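Local coordinates for protein leucyl-trna synthetase (Plasmodium falciparum, PDB 5FOC) that probably attaches leucine to its cognate tRNA and, through the editing domain present here, probably hydrolyses wrongly charged aminoacyl-tRNA, at residues S296-P301 and G340-D345; K129-Y134 and N354-A359; N27-S32 and I214-K219. The protein carries 2 engineered substitutions. One frame throughout, in Å; residues are numbered along the deposited sequence. Where two conformers were deposited one is given.

Contact 1. Residues S296-P301 and G340-D345; sequences SCIELP and GIMTVD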
ATOM      1  N   SER A 296      10.098 -16.244  -0.586  1.00 24.06           N
ATOM      2  CA  SER A 296      10.923 -15.693  -1.703  1.00 21.81           C
ATOM      3  C   SER A 296      10.356 -16.176  -3.030  1.00 22.45           C
ATOM      4  O   SER A 296      10.061 -17.376  -3.227  1.00 24.17           O
ATOM      5  CB  SER A 296      12.363 -16.131  -1.542  1.00 20.73           C
ATOM      6  OG  SER A 296      13.188 -15.461  -2.502  1.00 24.50           O
ATOM      7  N   CYS A 297      10.162 -15.218  -3.935  1.00 21.19           N
ATOM      8  CA  CYS A 297       9.577 -15.459  -5.257  1.00 19.19           C
ATOM      9  C   CYS A 297      10.621 -15.562  -6.388  1.00 18.65           C
ATOM     10  O   CYS A 297      10.267 -16.043  -7.442  1.00 22.27           O
ATOM     11  CB  CYS A 297       8.568 -14.346  -5.622  1.00 19.84           C
ATOM     12  SG  CYS A 297       7.181 -14.321  -4.442  1.00 22.92           S
ATOM     13  N   ILE A 298      11.860 -15.215  -6.069  1.00 21.27           N
ATOM     14  CA  ILE A 298      12.896 -15.015  -7.122  1.00 21.12           C
ATOM     15  C   ILE A 298      14.217 -15.611  -6.651  1.00 22.20           C
ATOM     16  O   ILE A 298      14.726 -15.243  -5.592  1.00 25.19           O
ATOM     17  CB  ILE A 298      13.127 -13.524  -7.486  1.00 20.81           C
ATOM     18  CG1 ILE A 298      11.858 -12.879  -8.045  1.00 22.33           C
ATOM     19  CG2 ILE A 298      14.212 -13.399  -8.597  1.00 21.77           C
ATOM     20  CD1 ILE A 298      11.891 -11.376  -8.161  1.00 25.70           C
ATOM     21  N   GLU A 299      14.805 -16.463  -7.492  1.00 21.82           N
ATOM     22  CA  GLU A 299      16.137 -16.975  -7.242  1.00 22.79           C
ATOM     23  C   GLU A 299      17.107 -16.424  -8.308  1.00 23.86           C
ATOM     24  O   GLU A 299      16.740 -16.223  -9.467  1.00 26.26           O
ATOM     25  CB  GLU A 299      16.188 -18.487  -7.214  1.00 29.83           C
ATOM     26  CG  GLU A 299      15.832 -19.217  -8.487  1.00 33.38           C
ATOM     27  CD  GLU A 299      16.188 -20.688  -8.417  1.00 41.28           C
ATOM     28  OE1 GLU A 299      16.592 -21.163  -7.332  1.00 52.21           O
ATOM     29  OE2 GLU A 299      16.043 -21.378  -9.440  1.00 50.59           O
ATOM     30  N   LEU A 300      18.322 -16.145  -7.885  1.00 25.18           N
ATOM     31  CA  LEU A 300      19.350 -15.684  -8.807  1.00 25.57           C
ATOM     32  C   LEU A 300      20.321 -16.835  -8.925  1.00 26.75           C
ATOM     33  O   LEU A 300      20.625 -17.498  -7.916  1.00 29.72           O
ATOM     34  CB  LEU A 300      20.045 -14.425  -8.306  1.00 28.80           C
ATOM     35  CG  LEU A 300      19.262 -13.129  -8.569  1.00 27.88           C
ATOM     36  CD1 LEU A 300      19.933 -11.971  -7.885  1.00 29.35           C
ATOM     37  CD2 LEU A 300      19.145 -12.881 -10.058  1.00 27.01           C
ATOM     38  N   PRO A 301      20.771 -17.111 -10.157  1.00 31.31           N
ATOM     39  CA  PRO A 301      21.767 -18.169 -10.341  1.00 31.75           C
ATOM     40  C   PRO A 301      22.998 -17.922  -9.459  1.00 33.27           C
ATOM     41  O   PRO A 301      23.397 -16.783  -9.272  1.00 42.16           O
ATOM     42  CB  PRO A 301      22.124 -18.053 -11.834  1.00 32.46           C
ATOM     43  CG  PRO A 301      20.988 -17.324 -12.447  1.00 36.99           C
ATOM     44  CD  PRO A 301      20.514 -16.371 -11.405  1.00 31.41           C
ATOM     45  N   GLY A 340      16.710 -13.261 -13.034  1.00 24.88           N
ATOM     46  CA  GLY A 340      15.995 -13.999 -11.974  1.00 22.73           C
ATOM     47  C   GLY A 340      15.157 -15.124 -12.558  1.00 23.55           C
ATOM     48  O   GLY A 340      14.686 -15.024 -13.712  1.00 24.31           O
ATOM     49  N   ILE A 341      14.932 -16.167 -11.735  1.00 23.07           N
ATOM     50  CA  ILE A 341      14.020 -17.266 -12.059  1.00 22.77           C
ATOM     51  C   ILE A 341      12.958 -17.268 -10.960  1.00 21.02           C
ATOM     52  O   ILE A 341      13.292 -17.196  -9.777  1.00 25.97           O
ATOM     53  CB  ILE A 341      14.742 -18.631 -12.094  1.00 25.25           C
ATOM     54  CG1 ILE A 341      15.875 -18.595 -13.139  1.00 27.72           C
ATOM     55  CG2 ILE A 341      13.776 -19.766 -12.411  1.00 26.45           C
ATOM     56  CD1 ILE A 341      16.903 -19.688 -12.988  1.00 36.95           C
ATOM     57  N   MET A 342      11.702 -17.315 -11.370  1.00 21.51           N
ATOM     58  CA  MET A 342      10.583 -17.421 -10.413  1.00 19.92           C
ATOM     59  C   MET A 342      10.533 -18.770  -9.704  1.00 21.87           C
ATOM     60  O   MET A 342      10.720 -19.836 -10.309  1.00 24.41           O
ATOM     61  CB  MET A 342       9.269 -17.190 -11.132  1.00 20.58           C
ATOM     62  CG  MET A 342       9.112 -15.850 -11.865  1.00 23.30           C
ATOM     63  SD  MET A 342       9.509 -14.376 -10.948  1.00 25.20           S
ATOM     64  CE  MET A 342       8.254 -14.534  -9.650  1.00 20.83           C
ATOM     65  N   THR A 343      10.195 -18.705  -8.423  1.00 21.50           N
ATOM     66  CA  THR A 343      10.152 -19.906  -7.553  1.00 22.68           C
ATOM     67  C   THR A 343       8.771 -20.248  -6.924  1.00 22.73           C
ATOM     68  O   THR A 343       8.652 -21.185  -6.080  1.00 28.11           O
ATOM     69  CB  THR A 343      11.177 -19.774  -6.418  1.00 28.80           C
ATOM     70  OG1 THR A 343      10.879 -18.602  -5.656  1.00 27.39           O
ATOM     71  CG2 THR A 343      12.593 -19.709  -6.967  1.00 29.37           C
ATOM     72  N   VAL A 344       7.749 -19.510  -7.340  1.00 23.59           N
ATOM     73  CA  VAL A 344       6.375 -19.615  -6.770  1.00 22.41           C
ATOM     74  C   VAL A 344       5.324 -19.790  -7.836  1.00 21.32           C
ATOM     75  O   VAL A 344       5.494 -19.278  -8.983  1.00 25.49           O
ATOM     76  CB  VAL A 344       6.039 -18.370  -5.905  1.00 21.16           C
ATOM     77  CG1 VAL A 344       6.963 -18.345  -4.682  1.00 20.81           C
ATOM     78  CG2 VAL A 344       6.160 -17.062  -6.729  1.00 20.88           C
ATOM     79  N   ASP A 345       4.246 -20.512  -7.521  1.00 25.51           N
ATOM     80  CA  ASP A 345       3.098 -20.596  -8.396  1.00 24.63           C
ATOM     81  C   ASP A 345       2.477 -19.236  -8.659  1.00 24.68           C
ATOM     82  O   ASP A 345       2.471 -18.392  -7.769  1.00 26.04           O
ATOM     83  CB  ASP A 345       1.952 -21.485  -7.797  1.00 24.76           C
ATOM     84  CG  ASP A 345       2.297 -22.945  -7.691  1.00 28.94           C
ATOM     85  OD1 ASP A 345       3.274 -23.443  -8.269  1.00 33.05           O
ATOM     86  OD2 ASP A 345       1.504 -23.618  -7.003  1.00 34.18           O
TER
HETATM   87  O   HOH W   1      12.817 -22.099  -9.768  1.00 59.65           O
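G340, the first residue to leave helical geometry after helix 325-339, sets its bare CA 3.9 Å from I298 CG2. Glycine suits this place because I298 CG2 occupies the space where a side chain would begin. I341 then makes the regular hydrogen-bonded antiparallel pair with E299. E299 N donates almost straight to I341 O (2.8 Å, 175°). In return, I341 N donates to E299 O. On the same face, a long acid serves because its methylenes pack on T343 CG2 and I341 CB while the carboxylate remains alongside I341, with OE2 toward a water. That water donates to M342 O and, weakly, to E299 OE2.

M342 pairs with I298 on the other face, without backbone bonds between them. Its chi2 and chi3, both near -60°, curl SD and CE toward the partner strand, SD 4.0 Å from I298 CG1 and CE at C297 O. Helix 352-365 borders this face through T352 and C355. T343 leaves the regular ladder: its N donates to C297 O (2.8 Å) from 47° above the carbonyl plane. The threonine adds a weak bond from OG1 to S296 O, while its methyl CG2 stays on E299 CG at 3.6 Å, using both branches. V344 closes the run with CG2 against C297 SG (3.7 Å), a small branched side chain against a slim thiol. This is a short two-stranded antiparallel ribbon, separate from the main sheet of the editing domain, joining two ends of a largely helical excursion.

Contact 2. Residues K129-Y134 and N354-A359; sequences KPETAY and NCRKLA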
ATOM      1  N   LYS A 129       7.722  -4.471  -8.860  1.00 22.69           N
ATOM      2  CA  LYS A 129       8.008  -5.854  -8.954  1.00 19.64           C
ATOM      3  C   LYS A 129       6.740  -6.662  -8.612  1.00 18.80           C
ATOM      4  O   LYS A 129       6.713  -7.382  -7.575  1.00 21.90           O
ATOM      5  CB  LYS A 129       9.135  -6.243  -7.999  1.00 23.42           C
ATOM      6  CG  LYS A 129      10.433  -5.484  -7.962  1.00 26.85           C
ATOM      7  CD  LYS A 129      11.350  -6.234  -6.977  1.00 31.82           C
ATOM      8  CE  LYS A 129      12.504  -5.418  -6.447  1.00 33.87           C
ATOM      9  NZ  LYS A 129      13.483  -6.225  -5.659  1.00 32.24           N
ATOM     10  N   PRO A 130       5.685  -6.552  -9.430  1.00 19.32           N
ATOM     11  CA  PRO A 130       4.414  -7.262  -9.115  1.00 19.96           C
ATOM     12  C   PRO A 130       4.532  -8.756  -8.989  1.00 19.99           C
ATOM     13  O   PRO A 130       3.738  -9.340  -8.220  1.00 23.04           O
ATOM     14  CB  PRO A 130       3.468  -6.906 -10.254  1.00 19.95           C
ATOM     15  CG  PRO A 130       4.421  -6.447 -11.380  1.00 20.43           C
ATOM     16  CD  PRO A 130       5.585  -5.805 -10.704  1.00 20.35           C
ATOM     17  N   GLU A 131       5.504  -9.372  -9.641  1.00 22.59           N
ATOM     18  CA  GLU A 131       5.759 -10.813  -9.595  1.00 19.13           C
ATOM     19  C   GLU A 131       6.129 -11.318  -8.176  1.00 19.18           C
ATOM     20  O   GLU A 131       6.219 -12.528  -7.973  1.00 24.33           O
ATOM     21  CB  GLU A 131       6.823 -11.237 -10.639  1.00 19.70           C
ATOM     22  CG  GLU A 131       8.251 -10.758 -10.375  1.00 21.08           C
ATOM     23  CD  GLU A 131       8.529  -9.259 -10.637  1.00 22.09           C
ATOM     24  OE1 GLU A 131       7.652  -8.519 -11.165  1.00 23.61           O
ATOM     25  OE2 GLU A 131       9.658  -8.820 -10.297  1.00 28.05           O
ATOM     26  N   THR A 132       6.495 -10.402  -7.294  1.00 18.74           N
ATOM     27  CA  THR A 132       6.871 -10.714  -5.907  1.00 19.24           C
ATOM     28  C   THR A 132       5.675 -10.615  -4.960  1.00 21.04           C
ATOM     29  O   THR A 132       5.876 -10.885  -3.785  1.00 22.03           O
ATOM     30  CB  THR A 132       8.007  -9.758  -5.409  1.00 20.51           C
ATOM     31  OG1 THR A 132       7.525  -8.412  -5.230  1.00 22.54           O
ATOM     32  CG2 THR A 132       9.245  -9.782  -6.420  1.00 22.35           C
ATOM     33  N   ALA A 133       4.492 -10.271  -5.436  1.00 20.31           N
ATOM     34  CA  ALA A 133       3.355  -9.998  -4.539  1.00 18.50           C
ATOM     35  C   ALA A 133       2.995 -11.221  -3.682  1.00 17.98           C
ATOM     36  O   ALA A 133       2.459 -11.059  -2.529  1.00 19.61           O
ATOM     37  CB  ALA A 133       2.150  -9.547  -5.307  1.00 22.10           C
ATOM     38  N   TYR A 134       3.211 -12.420  -4.202  1.00 19.06           N
ATOM     39  CA  TYR A 134       2.881 -13.649  -3.342  1.00 18.16           C
ATOM     40  C   TYR A 134       3.659 -13.617  -2.045  1.00 19.49           C
ATOM     41  O   TYR A 134       3.130 -14.152  -1.004  1.00 22.76           O
ATOM     42  CB  TYR A 134       3.197 -14.921  -4.113  1.00 19.58           C
ATOM     43  CG  TYR A 134       3.017 -16.241  -3.414  1.00 19.30           C
ATOM     44  CD1 TYR A 134       1.741 -16.728  -3.216  1.00 21.62           C
ATOM     45  CD2 TYR A 134       4.086 -17.020  -3.086  1.00 20.80           C
ATOM     46  CE1 TYR A 134       1.539 -17.986  -2.634  1.00 20.50           C
ATOM     47  CE2 TYR A 134       3.914 -18.278  -2.484  1.00 22.42           C
ATOM     48  CZ  TYR A 134       2.630 -18.734  -2.303  1.00 21.73           C
ATOM     49  OH  TYR A 134       2.414 -19.943  -1.731  1.00 26.31           O
ATOM     50  N   ASN A 354      10.077 -12.525 -18.072  1.00 24.43           N
ATOM     51  CA  ASN A 354       8.791 -12.807 -18.684  1.00 25.55           C
ATOM     52  C   ASN A 354       7.638 -12.624 -17.640  1.00 23.55           C
ATOM     53  O   ASN A 354       6.549 -12.074 -17.943  1.00 30.80           O
ATOM     54  CB  ASN A 354       8.808 -14.227 -19.302  1.00 25.68           C
ATOM     55  CG  ASN A 354       9.909 -14.422 -20.375  1.00 26.09           C
ATOM     56  OD1 ASN A 354      10.771 -15.329 -20.257  1.00 33.38           O
ATOM     57  ND2 ASN A 354       9.883 -13.610 -21.397  1.00 32.48           N
ATOM     58  N   CYS A 355       7.891 -13.060 -16.406  1.00 22.60           N
ATOM     59  CA  CYS A 355       6.868 -13.082 -15.370  0.50 21.38           C
ATOM     60  C   CYS A 355       6.366 -11.695 -14.984  1.00 24.55           C
ATOM     61  O   CYS A 355       5.185 -11.505 -14.663  1.00 27.38           O
ATOM     62  CB  CYS A 355       7.442 -13.739 -14.134  0.50 18.40           C
ATOM     63  SG  CYS A 355       6.198 -13.923 -12.853  0.50 22.82           S
ATOM     64  N   ARG A 356       7.298 -10.731 -14.969  1.00 23.75           N
ATOM     65  CA  ARG A 356       6.976  -9.301 -14.784  1.00 29.40           C
ATOM     66  C   ARG A 356       5.745  -8.885 -15.616  1.00 30.48           C
ATOM     67  O   ARG A 356       4.809  -8.233 -15.122  1.00 30.96           O
ATOM     68  CB  ARG A 356       8.180  -8.487 -15.236  1.00 31.59           C
ATOM     69  CG  ARG A 356       7.977  -6.979 -15.342  1.00 34.07           C
ATOM     70  CD  ARG A 356       7.669  -6.375 -14.002  1.00 30.47           C
ATOM     71  NE  ARG A 356       8.658  -6.778 -13.001  1.00 32.08           N
ATOM     72  CZ  ARG A 356       9.864  -6.248 -12.829  1.00 27.65           C
ATOM     73  NH1 ARG A 356      10.324  -5.256 -13.631  1.00 37.64           N
ATOM     74  NH2 ARG A 356      10.648  -6.717 -11.862  1.00 34.34           N
ATOM     75  N   LYS A 357       5.767  -9.265 -16.898  1.00 27.68           N
ATOM     76  CA  LYS A 357       4.696  -8.908 -17.830  1.00 27.22           C
ATOM     77  C   LYS A 357       3.429  -9.701 -17.542  1.00 29.82           C
ATOM     78  O   LYS A 357       2.361  -9.116 -17.496  1.00 30.87           O
ATOM     79  CB  LYS A 357       5.136  -9.024 -19.340  1.00 30.30           C
ATOM     80  CG  LYS A 357       6.167  -8.001 -19.824  1.00 38.92           C
ATOM     81  CD  LYS A 357       6.624  -8.320 -21.265  1.00 43.91           C
ATOM     82  CE  LYS A 357       7.862  -7.530 -21.781  1.00 44.73           C
ATOM     83  NZ  LYS A 357       8.829  -8.249 -22.745  1.00 39.11           N
ATOM     84  N   LEU A 358       3.563 -11.008 -17.281  1.00 27.42           N
ATOM     85  CA  LEU A 358       2.417 -11.865 -17.055  1.00 26.83           C
ATOM     86  C   LEU A 358       1.724 -11.461 -15.779  1.00 27.81           C
ATOM     87  O   LEU A 358       0.500 -11.378 -15.750  1.00 28.19           O
ATOM     88  CB  LEU A 358       2.816 -13.345 -16.966  1.00 29.61           C
ATOM     89  CG  LEU A 358       3.278 -14.013 -18.252  1.00 33.37           C
ATOM     90  CD1 LEU A 358       3.548 -15.468 -17.972  1.00 37.90           C
ATOM     91  CD2 LEU A 358       2.247 -13.922 -19.371  1.00 35.33           C
ATOM     92  N   ALA A 359       2.510 -11.188 -14.734  1.00 25.75           N
ATOM     93  CA  ALA A 359       1.942 -10.841 -13.419  1.00 23.79           C
ATOM     94  C   ALA A 359       1.165  -9.520 -13.494  1.00 23.55           C
ATOM     95  O   ALA A 359       0.071  -9.397 -12.938  1.00 27.01           O
ATOM     96  CB  ALA A 359       3.022 -10.782 -12.363  1.00 25.02           C
TER
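E131 carries CG between its backbone N and carbonyl carbon (chi1 69°) and bends again at chi2, while R356 starts with CG anti to the backbone N (chi1 170°) and folds at chi2 and chi3. The two bent chains bring carboxylate and guanidinium together side-on. R356 NE donates to E131 OE1 at 2.7 Å, meeting it from above the carboxylate plane. The second bond, from R356 NH2 to E131 OE2 (2.8 Å), arrives on the syn side but out of the carboxylate plane. Both oxygens lie near the guanidinium plane, although the two flat groups are turned 31° against each other.

Beside the pair, P130 and A359 give apolar contacts. P130 CD lies 3.9 Å from R356 CD, its compact ring crossing the arginine at about a right angle. A359, small enough to admit the 3-10 backbone, brings CB to 3.9 Å from E131 CA. Y333 and Y337 of helix 325-339 also touch R356, whereas the K129 amine reaches away to Q336.

The double hydrogen bond spends one nitrogen on each oxygen, which resists rotation of the carboxylate better than a single bond would. Burying such a pair is probably tolerable because opposite charges compensate one another, and it ties the 3-10 turn firmly to helix 352-365 of the editing domain.

Contact 3. Residues N27-S32 and I214-K219; sequences NSIRSS and ILNKIK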
ATOM      1  N   ASN A  27     -12.285   8.971  14.771  1.00 22.08           N
ATOM      2  CA  ASN A  27     -11.345   9.683  15.641  1.00 22.83           C
ATOM      3  C   ASN A  27     -10.744  10.904  14.905  1.00 22.64           C
ATOM      4  O   ASN A  27     -10.659  12.000  15.470  1.00 23.02           O
ATOM      5  CB  ASN A  27     -10.199   8.767  16.133  1.00 26.88           C
ATOM      6  CG  ASN A  27     -10.649   7.794  17.212  1.00 32.18           C
ATOM      7  OD1 ASN A  27     -11.669   8.005  17.851  1.00 39.38           O
ATOM      8  ND2 ASN A  27      -9.884   6.715  17.410  1.00 42.71           N
ATOM      9  N   SER A  28     -10.422  10.693  13.629  1.00 20.46           N
ATOM     10  CA  SER A  28      -9.868  11.771  12.756  1.00 21.99           C
ATOM     11  C   SER A  28     -10.874  12.860  12.453  1.00 22.61           C
ATOM     12  O   SER A  28     -10.529  14.062  12.502  1.00 25.73           O
ATOM     13  CB  SER A  28      -9.293  11.164  11.484  1.00 28.64           C
ATOM     14  OG  SER A  28      -8.196  10.357  11.856  1.00 32.19           O
ATOM     15  N   ILE A  29     -12.123  12.469  12.175  1.00 22.80           N
ATOM     16  CA  ILE A  29     -13.177  13.449  11.968  1.00 24.77           C
ATOM     17  C   ILE A  29     -13.269  14.304  13.222  1.00 22.30           C
ATOM     18  O   ILE A  29     -13.309  15.511  13.183  1.00 23.61           O
ATOM     19  CB  ILE A  29     -14.555  12.802  11.674  1.00 25.04           C
ATOM     20  CG1 ILE A  29     -14.561  12.032  10.350  1.00 19.97           C
ATOM     21  CG2 ILE A  29     -15.688  13.813  11.667  1.00 27.34           C
ATOM     22  CD1 ILE A  29     -14.185  12.857   9.118  1.00 20.35           C
ATOM     23  N   ARG A  30     -13.400  13.663  14.382  1.00 21.09           N
ATOM     24  CA  ARG A  30     -13.540  14.432  15.586  1.00 20.84           C
ATOM     25  C   ARG A  30     -12.374  15.370  15.877  1.00 21.53           C
ATOM     26  O   ARG A  30     -12.602  16.502  16.267  1.00 25.96           O
ATOM     27  CB  ARG A  30     -13.765  13.519  16.793  1.00 23.48           C
ATOM     28  CG  ARG A  30     -15.230  13.276  17.121  1.00 24.82           C
ATOM     29  CD  ARG A  30     -15.488  12.495  18.434  1.00 22.89           C
ATOM     30  NE  ARG A  30     -14.729  11.273  18.516  1.00 24.00           N
ATOM     31  CZ  ARG A  30     -15.116  10.083  18.093  1.00 25.42           C
ATOM     32  NH1 ARG A  30     -16.333   9.878  17.585  1.00 24.75           N
ATOM     33  NH2 ARG A  30     -14.259   9.067  18.224  1.00 28.28           N
ATOM     34  N   SER A  31     -11.142  14.880  15.714  1.00 23.22           N
ATOM     35  CA  SER A  31      -9.925  15.709  15.883  1.00 25.50           C
ATOM     36  C   SER A  31      -9.925  16.923  14.999  1.00 28.71           C
ATOM     37  O   SER A  31      -9.544  18.024  15.425  1.00 34.26           O
ATOM     38  CB  SER A  31      -8.664  14.919  15.565  1.00 31.37           C
ATOM     39  OG  SER A  31      -8.562  13.803  16.404  1.00 45.23           O
ATOM     40  N   SER A  32     -10.318  16.734  13.752  1.00 23.83           N
ATOM     41  CA  SER A  32     -10.246  17.846  12.811  1.00 26.93           C
ATOM     42  C   SER A  32     -11.357  18.854  13.098  1.00 29.40           C
ATOM     43  O   SER A  32     -11.152  20.042  12.914  1.00 31.04           O
ATOM     44  CB  SER A  32     -10.262  17.364  11.365  1.00 34.75           C
ATOM     45  OG  SER A  32     -11.536  16.914  10.983  1.00 40.42           O
ATOM     46  N   ILE A 214     -12.894  14.220  -0.921  1.00 22.04           N
ATOM     47  CA  ILE A 214     -12.024  13.677   0.126  1.00 20.68           C
ATOM     48  C   ILE A 214     -12.877  13.335   1.355  1.00 21.24           C
ATOM     49  O   ILE A 214     -13.474  14.213   1.952  1.00 23.87           O
ATOM     50  CB  ILE A 214     -10.894  14.627   0.547  1.00 21.12           C
ATOM     51  CG1 ILE A 214     -10.011  15.022  -0.690  1.00 20.94           C
ATOM     52  CG2 ILE A 214      -9.998  14.011   1.616  1.00 20.54           C
ATOM     53  CD1 ILE A 214      -9.464  13.825  -1.452  1.00 24.75           C
ATOM     54  N   LEU A 215     -12.854  12.069   1.741  1.00 19.78           N
ATOM     55  CA  LEU A 215     -13.550  11.657   2.930  1.00 19.64           C
ATOM     56  C   LEU A 215     -12.812  11.943   4.218  1.00 19.60           C
ATOM     57  O   LEU A 215     -13.435  12.105   5.260  1.00 22.37           O
ATOM     58  CB  LEU A 215     -13.771  10.165   2.848  1.00 22.14           C
ATOM     59  CG  LEU A 215     -14.512   9.610   1.632  1.00 21.46           C
ATOM     60  CD1 LEU A 215     -14.722   8.105   1.759  1.00 23.15           C
ATOM     61  CD2 LEU A 215     -15.818  10.307   1.349  1.00 27.93           C
ATOM     62  N   ASN A 216     -11.492  11.897   4.170  1.00 20.45           N
ATOM     63  CA  ASN A 216     -10.639  12.147   5.298  1.00 19.58           C
ATOM     64  C   ASN A 216      -9.190  12.263   4.840  1.00 19.37           C
ATOM     65  O   ASN A 216      -8.828  11.838   3.732  1.00 22.66           O
ATOM     66  CB  ASN A 216     -10.791  11.000   6.360  1.00 20.70           C
ATOM     67  CG  ASN A 216     -10.848  11.515   7.759  1.00 22.85           C
ATOM     68  OD1 ASN A 216     -10.326  12.566   8.081  1.00 27.26           O
ATOM     69  ND2 ASN A 216     -11.550  10.733   8.644  1.00 24.69           N
ATOM     70  N   LYS A 217      -8.380  12.803   5.745  1.00 22.16           N
ATOM     71  CA  LYS A 217      -6.943  12.947   5.571  1.00 21.83           C
ATOM     72  C   LYS A 217      -6.328  12.558   6.915  1.00 23.43           C
ATOM     73  O   LYS A 217      -6.621  13.186   7.934  1.00 25.03           O
ATOM     74  CB  LYS A 217      -6.605  14.389   5.170  1.00 25.37           C
ATOM     75  CG  LYS A 217      -5.145  14.641   5.073  1.00 25.84           C
ATOM     76  CD  LYS A 217      -4.862  16.086   4.715  1.00 28.74           C
ATOM     77  CE  LYS A 217      -4.811  16.964   5.942  1.00 33.28           C
ATOM     78  NZ  LYS A 217      -4.469  18.354   5.510  1.00 40.28           N
ATOM     79  N   ILE A 218      -5.527  11.491   6.914  1.00 21.90           N
ATOM     80  CA  ILE A 218      -5.067  10.855   8.144  1.00 20.13           C
ATOM     81  C   ILE A 218      -3.549  10.601   8.104  1.00 21.34           C
ATOM     82  O   ILE A 218      -3.027  10.032   7.122  1.00 21.02           O
ATOM     83  CB  ILE A 218      -5.901   9.558   8.446  1.00 19.87           C
ATOM     84  CG1 ILE A 218      -7.393   9.883   8.505  1.00 22.09           C
ATOM     85  CG2 ILE A 218      -5.404   8.895   9.695  1.00 22.02           C
ATOM     86  CD1 ILE A 218      -8.304   8.669   8.641  1.00 23.84           C
ATOM     87  N   LYS A 219      -2.842  10.995   9.165  1.00 22.87           N
ATOM     88  CA  LYS A 219      -1.388  10.732   9.234  1.00 26.49           C
ATOM     89  C   LYS A 219      -1.149   9.233   9.273  1.00 21.73           C
ATOM     90  O   LYS A 219      -1.911   8.477   9.918  1.00 23.09           O
ATOM     91  CB  LYS A 219      -0.693  11.422  10.408  1.00 28.97           C
ATOM     92  CG  LYS A 219       0.160  12.631  10.009  1.00 39.69           C
ATOM     93  CD  LYS A 219       0.896  13.240  11.201  1.00 50.58           C
ATOM     94  CE  LYS A 219       2.052  12.377  11.691  1.00 55.71           C
ATOM     95  NZ  LYS A 219       2.339  12.643  13.128  1.00 60.96           N
TER
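The flat amide of N216 is flanked on both sides by the helix residues I29 and S28. I29 CD1 stands over one face, almost directly above ND2 at 3.4 Å, and CG1 of the same residue follows on that side. S28 CB approaches the other side obliquely, 3.7 Å from N216 ND2. The arrangement is a helix laid across a strand of the mixed sheet in the editing domain: helix 18-35 crosses strand 216-219, whose partner in the sheet is strand 146-152. The short segments are almost perpendicular (96°), with their axes 8.8 Å apart, so the helix meets the strand through few residues.

The amide is held by polar partners as well as by packing. N216 OD1 accepts from K217 N, the next residue, at 3.0 Å with the donor tilted 20° from the amide plane. On the nitrogen side, ND2 makes a weak bond to F25 O, one turn before I29 in helix 18-35. An asparagine therefore suits this buried place: its short amide can slip between two helical side chains and still find polar partners.

In I29, CB points to the side of the strand, and CG1 and CD1 lead back to the amide. The first torsion sets CG1 anti to the carbonyl carbon (chi1 -65°), and chi2 then turns CD1 over the amide; I29 CD1 also passes 4.0 Å from L215 O. F95 and W110 touch I29 as well, so the isoleucine sits in an apolar setting to which its branched shape is suited.

S28 turns toward the strand, and being small it lets the helix come near. Its hydroxyl is bonded back to I24 O, in the helix itself. That leaves S28 OG resting on the flank of I218, with 3.5 Å to CG1 and 3.6 Å to CD1.

How the contacts relate
Contacts 1 and 2 are neighbours, their centres 11 Å apart, and share a packed region on one side of the domain. Strand 341-342 leads through a loop into helix 352-365, so one piece of chain supplies a segment to each. M342 bridges them, its CE 3.3 Å from E131 O, and I298 CD1 meets T132 CG2 at 3.5 Å. Contact 3 lies on the opposite side of the chain's centre, 41 Å from contact 1 and 35 Å from contact 2 between centres. No ligand is bound near these segments, but the sequence at 129-134 resembles part of the threonine-rich editing motif of related leucyl-tRNA synthetases, so contact 2 probably borders the editing site.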